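Long-range contacts in histidine kinase (Caulobacter vibrioides, PDB 6TNE), which is a hybrid histidine kinase whose receiver domain probably takes part in phosphoryl transfer within a two-component signalling pathway: residues P76-S81 against E112-Q117; D32-L37 against P57-P62. All coordinates share one frame; numbering follows the deposited sequence.

Interaction 1 (P76-S81 against E112-Q117)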
loop_
_atom_site.group_PDB
_atom_site.type_symbol
_atom_site.label_atom_id
_atom_site.label_comp_id
_atom_site.label_asym_id
_atom_site.label_seq_id
_atom_site.Cartn_x
_atom_site.Cartn_y
_atom_site.Cartn_z
ATOM N N PRO A 76 -3.637 -0.051 -8.947
ATOM C CA PRO A 76 -4.654 -0.362 -7.937
ATOM C C PRO A 76 -4.219 0.080 -6.550
ATOM O O PRO A 76 -3.036 0.289 -6.260
ATOM C CB PRO A 76 -4.753 -1.891 -8.002
ATOM C CG PRO A 76 -3.391 -2.357 -8.616
ATOM C CD PRO A 76 -3.078 -1.263 -9.588
ATOM N N VAL A 77 -5.206 0.209 -5.685
ATOM C CA VAL A 77 -5.021 0.663 -4.314
ATOM C C VAL A 77 -5.779 -0.287 -3.409
ATOM O O VAL A 77 -6.949 -0.599 -3.688
ATOM C CB VAL A 77 -5.512 2.114 -4.117
ATOM C CG1 VAL A 77 -5.397 2.536 -2.662
ATOM C CG2 VAL A 77 -4.836 3.071 -5.119
ATOM N N MET A 78 -5.148 -0.723 -2.330
ATOM C CA MET A 78 -5.759 -1.602 -1.348
ATOM C C MET A 78 -5.627 -0.957 0.008
ATOM O O MET A 78 -4.499 -0.692 0.473
ATOM C CB MET A 78 -5.015 -2.910 -1.336
ATOM C CG MET A 78 -5.561 -3.894 -0.364
ATOM S SD MET A 78 -4.874 -5.536 -0.475
ATOM C CE MET A 78 -3.147 -5.296 -0.399
ATOM N N PHE A 79 -6.742 -0.647 0.639
ATOM C CA PHE A 79 -6.763 -0.124 1.991
ATOM C C PHE A 79 -6.887 -1.257 2.973
ATOM O O PHE A 79 -7.610 -2.222 2.726
ATOM C CB PHE A 79 -7.926 0.842 2.162
ATOM C CG PHE A 79 -7.703 2.143 1.458
ATOM C CD1 PHE A 79 -6.614 2.970 1.812
ATOM C CD2 PHE A 79 -8.516 2.529 0.416
ATOM C CE1 PHE A 79 -6.371 4.167 1.134
ATOM C CE2 PHE A 79 -8.258 3.710 -0.274
ATOM C CZ PHE A 79 -7.205 4.520 0.087
ATOM N N ILE A 80 -6.220 -1.114 4.097
ATOM C CA ILE A 80 -6.267 -2.071 5.186
ATOM C C ILE A 80 -6.701 -1.334 6.446
ATOM O O ILE A 80 -6.318 -0.184 6.672
ATOM C CB ILE A 80 -4.925 -2.813 5.373
ATOM C CG1 ILE A 80 -3.757 -1.895 5.749
ATOM C CG2 ILE A 80 -4.572 -3.619 4.087
ATOM C CD1 ILE A 80 -2.490 -2.614 6.018
ATOM N N SER A 81 -7.489 -1.996 7.289
ATOM C CA SER A 81 -7.863 -1.363 8.556
ATOM C C SER A 81 -8.513 -2.394 9.448
ATOM O O SER A 81 -9.150 -3.336 8.963
ATOM C CB SER A 81 -8.880 -0.215 8.405
ATOM O OG SER A 81 -9.114 0.428 9.660
ATOM N N GLU A 112 -2.798 -13.401 -2.044
ATOM C CA GLU A 112 -3.816 -13.666 -3.054
ATOM C C GLU A 112 -4.369 -12.364 -3.638
ATOM O O GLU A 112 -4.536 -12.249 -4.854
ATOM C CB GLU A 112 -4.925 -14.448 -2.377
ATOM C CG GLU A 112 -6.124 -14.789 -3.172
ATOM C CD GLU A 112 -6.986 -15.803 -2.420
ATOM O OE1 GLU A 112 -7.840 -16.451 -3.053
ATOM O OE2 GLU A 112 -6.805 -15.950 -1.191
ATOM N N ARG A 113 -4.710 -11.396 -2.780
ATOM C CA ARG A 113 -5.264 -10.125 -3.262
ATOM C C ARG A 113 -4.239 -9.311 -4.038
ATOM O O ARG A 113 -4.578 -8.686 -5.044
ATOM C CB ARG A 113 -5.794 -9.289 -2.101
ATOM C CG ARG A 113 -6.824 -9.979 -1.260
ATOM C CD ARG A 113 -8.153 -10.206 -1.954
ATOM N NE ARG A 113 -9.133 -10.391 -0.890
ATOM C CZ ARG A 113 -9.664 -9.373 -0.219
ATOM N NH1 ARG A 113 -9.331 -8.110 -0.532
ATOM N NH2 ARG A 113 -10.515 -9.608 0.773
ATOM N N VAL A 114 -2.982 -9.324 -3.607
ATOM C CA VAL A 114 -1.960 -8.606 -4.366
ATOM C C VAL A 114 -1.860 -9.205 -5.761
ATOM O O VAL A 114 -1.833 -8.499 -6.779
ATOM C CB VAL A 114 -0.609 -8.682 -3.636
ATOM C CG1 VAL A 114 0.520 -8.240 -4.533
ATOM C CG2 VAL A 114 -0.638 -7.836 -2.374
ATOM N N LYS A 115 -1.796 -10.536 -5.818
ATOM C CA LYS A 115 -1.708 -11.208 -7.110
ATOM C C LYS A 115 -2.909 -10.884 -8.000
ATOM O O LYS A 115 -2.757 -10.602 -9.200
ATOM C CB LYS A 115 -1.642 -12.713 -6.857
ATOM C CG LYS A 115 -1.289 -13.531 -8.090
ATOM C CD LYS A 115 -0.844 -14.946 -7.704
ATOM C CE LYS A 115 -1.975 -15.930 -7.818
ATOM N NZ LYS A 115 -2.219 -16.299 -9.248
ATOM N N GLN A 116 -4.113 -10.926 -7.437
ATOM C CA GLN A 116 -5.311 -10.621 -8.213
ATOM C C GLN A 116 -5.261 -9.205 -8.780
ATOM O O GLN A 116 -5.522 -8.992 -9.969
ATOM C CB GLN A 116 -6.525 -10.809 -7.307
ATOM C CG GLN A 116 -7.809 -11.049 -8.015
ATOM C CD GLN A 116 -8.472 -9.766 -8.375
ATOM O OE1 GLN A 116 -8.608 -8.874 -7.535
ATOM N NE2 GLN A 116 -8.880 -9.640 -9.640
ATOM N N GLN A 117 -4.939 -8.218 -7.935
ATOM C CA GLN A 117 -4.899 -6.824 -8.370
ATOM C C GLN A 117 -3.827 -6.591 -9.410
ATOM O O GLN A 117 -4.017 -5.763 -10.308
ATOM C CB GLN A 117 -4.715 -5.864 -7.187
ATOM C CG GLN A 117 -5.925 -5.821 -6.296
ATOM C CD GLN A 117 -5.581 -5.314 -4.943
ATOM O OE1 GLN A 117 -4.737 -5.888 -4.244
ATOM N NE2 GLN A 117 -6.245 -4.250 -4.530
#

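Interaction 2 (D32-L37 against P57-P62)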
loop_
_atom_site.group_PDB
_atom_site.type_symbol
_atom_site.label_atom_id
_atom_site.label_comp_id
_atom_site.label_asym_id
_atom_site.label_seq_id
_atom_site.Cartn_x
_atom_site.Cartn_y
_atom_site.Cartn_z
ATOM N N ASP A 32 3.940 6.919 7.048
ATOM C CA ASP A 32 2.888 7.924 7.094
ATOM C C ASP A 32 2.659 8.450 5.689
ATOM O O ASP A 32 3.416 8.163 4.750
ATOM C CB ASP A 32 3.143 9.069 8.073
ATOM C CG ASP A 32 4.391 9.768 7.815
ATOM O OD1 ASP A 32 4.742 10.129 6.701
ATOM O OD2 ASP A 32 5.096 9.995 8.783
ATOM N N GLY A 33 1.578 9.211 5.543
ATOM C CA GLY A 33 1.199 9.683 4.228
ATOM C C GLY A 33 2.132 10.698 3.646
ATOM O O GLY A 33 2.331 10.745 2.438
ATOM N N GLU A 34 2.706 11.539 4.487
ATOM C CA GLU A 34 3.619 12.539 3.984
ATOM C C GLU A 34 4.878 11.876 3.354
ATOM O O GLU A 34 5.326 12.253 2.260
ATOM C CB GLU A 34 3.800 13.545 5.132
ATOM C CG GLU A 34 2.356 14.277 5.560
ATOM C CD GLU A 34 1.319 13.580 6.619
ATOM O OE1 GLU A 34 0.309 14.217 7.032
ATOM O OE2 GLU A 34 1.435 12.438 7.086
ATOM N N GLU A 35 5.432 10.841 4.010
ATOM C CA GLU A 35 6.527 10.068 3.413
ATOM C C GLU A 35 6.077 9.362 2.150
ATOM O O GLU A 35 6.773 9.361 1.130
ATOM C CB GLU A 35 6.960 9.029 4.440
ATOM C CG GLU A 35 8.042 8.143 3.941
ATOM C CD GLU A 35 8.549 7.096 4.953
ATOM O OE1 GLU A 35 9.551 6.456 4.641
ATOM O OE2 GLU A 35 7.959 6.889 6.044
ATOM N N ALA A 36 4.886 8.743 2.192
ATOM C CA ALA A 36 4.368 8.035 1.032
ATOM C C ALA A 36 4.221 8.943 -0.169
ATOM O O ALA A 36 4.452 8.526 -1.302
ATOM C CB ALA A 36 3.062 7.353 1.381
ATOM N N LEU A 37 3.764 10.179 0.049
ATOM C CA LEU A 37 3.566 11.102 -1.067
ATOM C C LEU A 37 4.890 11.411 -1.752
ATOM O O LEU A 37 4.947 11.511 -2.970
ATOM C CB LEU A 37 2.869 12.353 -0.547
ATOM C CG LEU A 37 2.397 13.326 -1.602
ATOM C CD1 LEU A 37 1.453 12.692 -2.615
ATOM C CD2 LEU A 37 1.705 14.477 -0.860
ATOM N N PRO A 57 -1.299 8.342 12.084
ATOM C CA PRO A 57 -0.900 9.716 12.461
ATOM C C PRO A 57 -0.603 10.505 11.179
ATOM O O PRO A 57 0.086 9.998 10.263
ATOM C CB PRO A 57 0.351 9.494 13.315
ATOM C CG PRO A 57 0.202 8.081 13.894
ATOM C CD PRO A 57 -0.511 7.292 12.780
ATOM N N GLY A 58 -1.124 11.738 11.097
ATOM C CA GLY A 58 -1.056 12.493 9.859
ATOM C C GLY A 58 -2.287 12.247 8.988
ATOM O O GLY A 58 -3.348 11.861 9.473
ATOM N N ILE A 59 -2.150 12.485 7.682
ATOM C CA ILE A 59 -3.280 12.269 6.783
ATOM C C ILE A 59 -3.706 10.800 6.738
ATOM O O ILE A 59 -2.888 9.874 6.820
ATOM C CB ILE A 59 -2.996 12.802 5.373
ATOM C CG1 ILE A 59 -1.841 12.029 4.678
ATOM C CG2 ILE A 59 -2.772 14.319 5.451
ATOM C CD1 ILE A 59 -1.609 12.484 3.253
ATOM N N ASP A 60 -5.000 10.586 6.587
ATOM C CA ASP A 60 -5.532 9.232 6.429
ATOM C C ASP A 60 -5.191 8.676 5.043
ATOM O O ASP A 60 -4.840 9.405 4.110
ATOM C CB ASP A 60 -7.052 9.245 6.636
ATOM C CG ASP A 60 -7.707 10.307 5.814
ATOM O OD1 ASP A 60 -8.068 10.049 4.635
ATOM O OD2 ASP A 60 -7.799 11.440 6.328
ATOM N N GLY A 61 -5.319 7.348 4.898
ATOM C CA GLY A 61 -5.038 6.680 3.642
ATOM C C GLY A 61 -5.841 7.211 2.460
ATOM O O GLY A 61 -5.290 7.473 1.383
ATOM N N PRO A 62 -7.159 7.404 2.615
ATOM C CA PRO A 62 -7.932 7.945 1.477
ATOM C C PRO A 62 -7.495 9.346 1.054
ATOM O O PRO A 62 -7.467 9.657 -0.145
ATOM C CB PRO A 62 -9.371 7.885 1.993
ATOM C CG PRO A 62 -9.316 6.685 2.892
ATOM C CD PRO A 62 -8.043 6.807 3.631
HETATM O O HOH W 1 -0.262 9.665 7.532
#

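Interaction 1 (P76-S81 against E112-Q117)
The carbonyl oxygen of Val77 is gripped by two groups of Thr99, its backbone N-H and, weakly, its hydroxyl. The end of the Gln117 amide, the atom modelled as NE2, lies 3.8 Å from Val77 O. That amide is probably turned over in the model, so its nitrogen and oxygen cannot be told apart with confidence. The other end of the Gln117 amide, modelled as OE1, lies 2.9 Å from Arg113 O, which accepts the helical N-H of Gln117. Whichever way the amide is turned, its end lies beside Met78, the Gln117 atom modelled as NE2 being 3.7 Å from Met78 CB. The two side chains cross at about a right angle.

Met78 carries the apolar part of the contact. Its CG is anti to the backbone N (chi1 -180°), and CG and SD run outward from the strand. The bend at chi3 (53°) then turns the terminal methyl aside, where Met78 CE meets Val114 CG2 at 4.1 Å. The sulfur itself, Met78 SD, touches Arg113 CB at 4.2 Å, so the arginine contributes its aliphatic base to this contact. At the start of the strand, Pro76 lays the CB-CG edge of its ring against Gln117, CG lying 4.0 Å from Gln117 CB.

The axes of strand 77-81 and helix 112-117 approach to 10.2 Å and run nearly antiparallel, at 158°, as expected where a helix covers a parallel sheet. Met78 also packs on Ile51 of strand 49-53 and on Thr99 of strand 98-102, the two strands flanking its own. Val114 reaches across to Leu49, while Val77 and Phe79 point their side chains to helix 61-72 on the other face of the sheet.

Interaction 2 (D32-L37 against P57-P62)
Asp32 rests its CB against Pro57 O and, at the N-cap of helix 33-42, receives the N-H of Glu35 on OD1 in a nearly straight bond of 2.9 Å (171°) from Glu35 N. Next comes Gly33, whose bare CA admits Ile59 CG1 to 3.9 Å. Gly33 N gives its proton to a water 2.7 Å away. That water also lies within hydrogen-bonding distance of Pro57 O and Ile59 O, and probably shares its protons among several acceptors, linking the helix start to the turn. Glu34 supplies the direct polar link: a bend at chi2 (85°) swings CD over toward the turn, and Glu34 OE1 accepts from Ile59 N at 3.1 Å. The donor comes in on the syn side of the carboxylate, tilted 28° out of its plane. Glu34 OE1 also lies 3.5 Å from Ile59 CG2, the two side chains sliding past each other in opposite directions. Further on, Leu37 turns to Lys67, Ala68 and Tyr71 of helix 61-72. Residues 57-62, running from the loop after strand 49-53 into the first turn of helix 61-72, match the segment after the third strand in CheY-like receiver domains, the strand that in this family ends at the phosphorylation site.

Both contacts belong to one receiver domain, with its five-stranded parallel sheet between two layers of helices. They follow each other in the chain, interaction 2 closing before interaction 1 opens, and helix 61-72 leads from one to the other into strand 77-81. Their centres are about 18 Å apart, on opposite sides of the chain's centre. Interaction 1 joins the last helix to one face of the sheet; interaction 2 ties the start of helix 33-42 to the loop that leads into helix 61-72. They meet where Phe79 packs on the backbone of Gly61 and Pro62, Phe79 CE1 lying 3.4 Å from Gly61 C, which sets the first turn of helix 61-72 against strand 77-81.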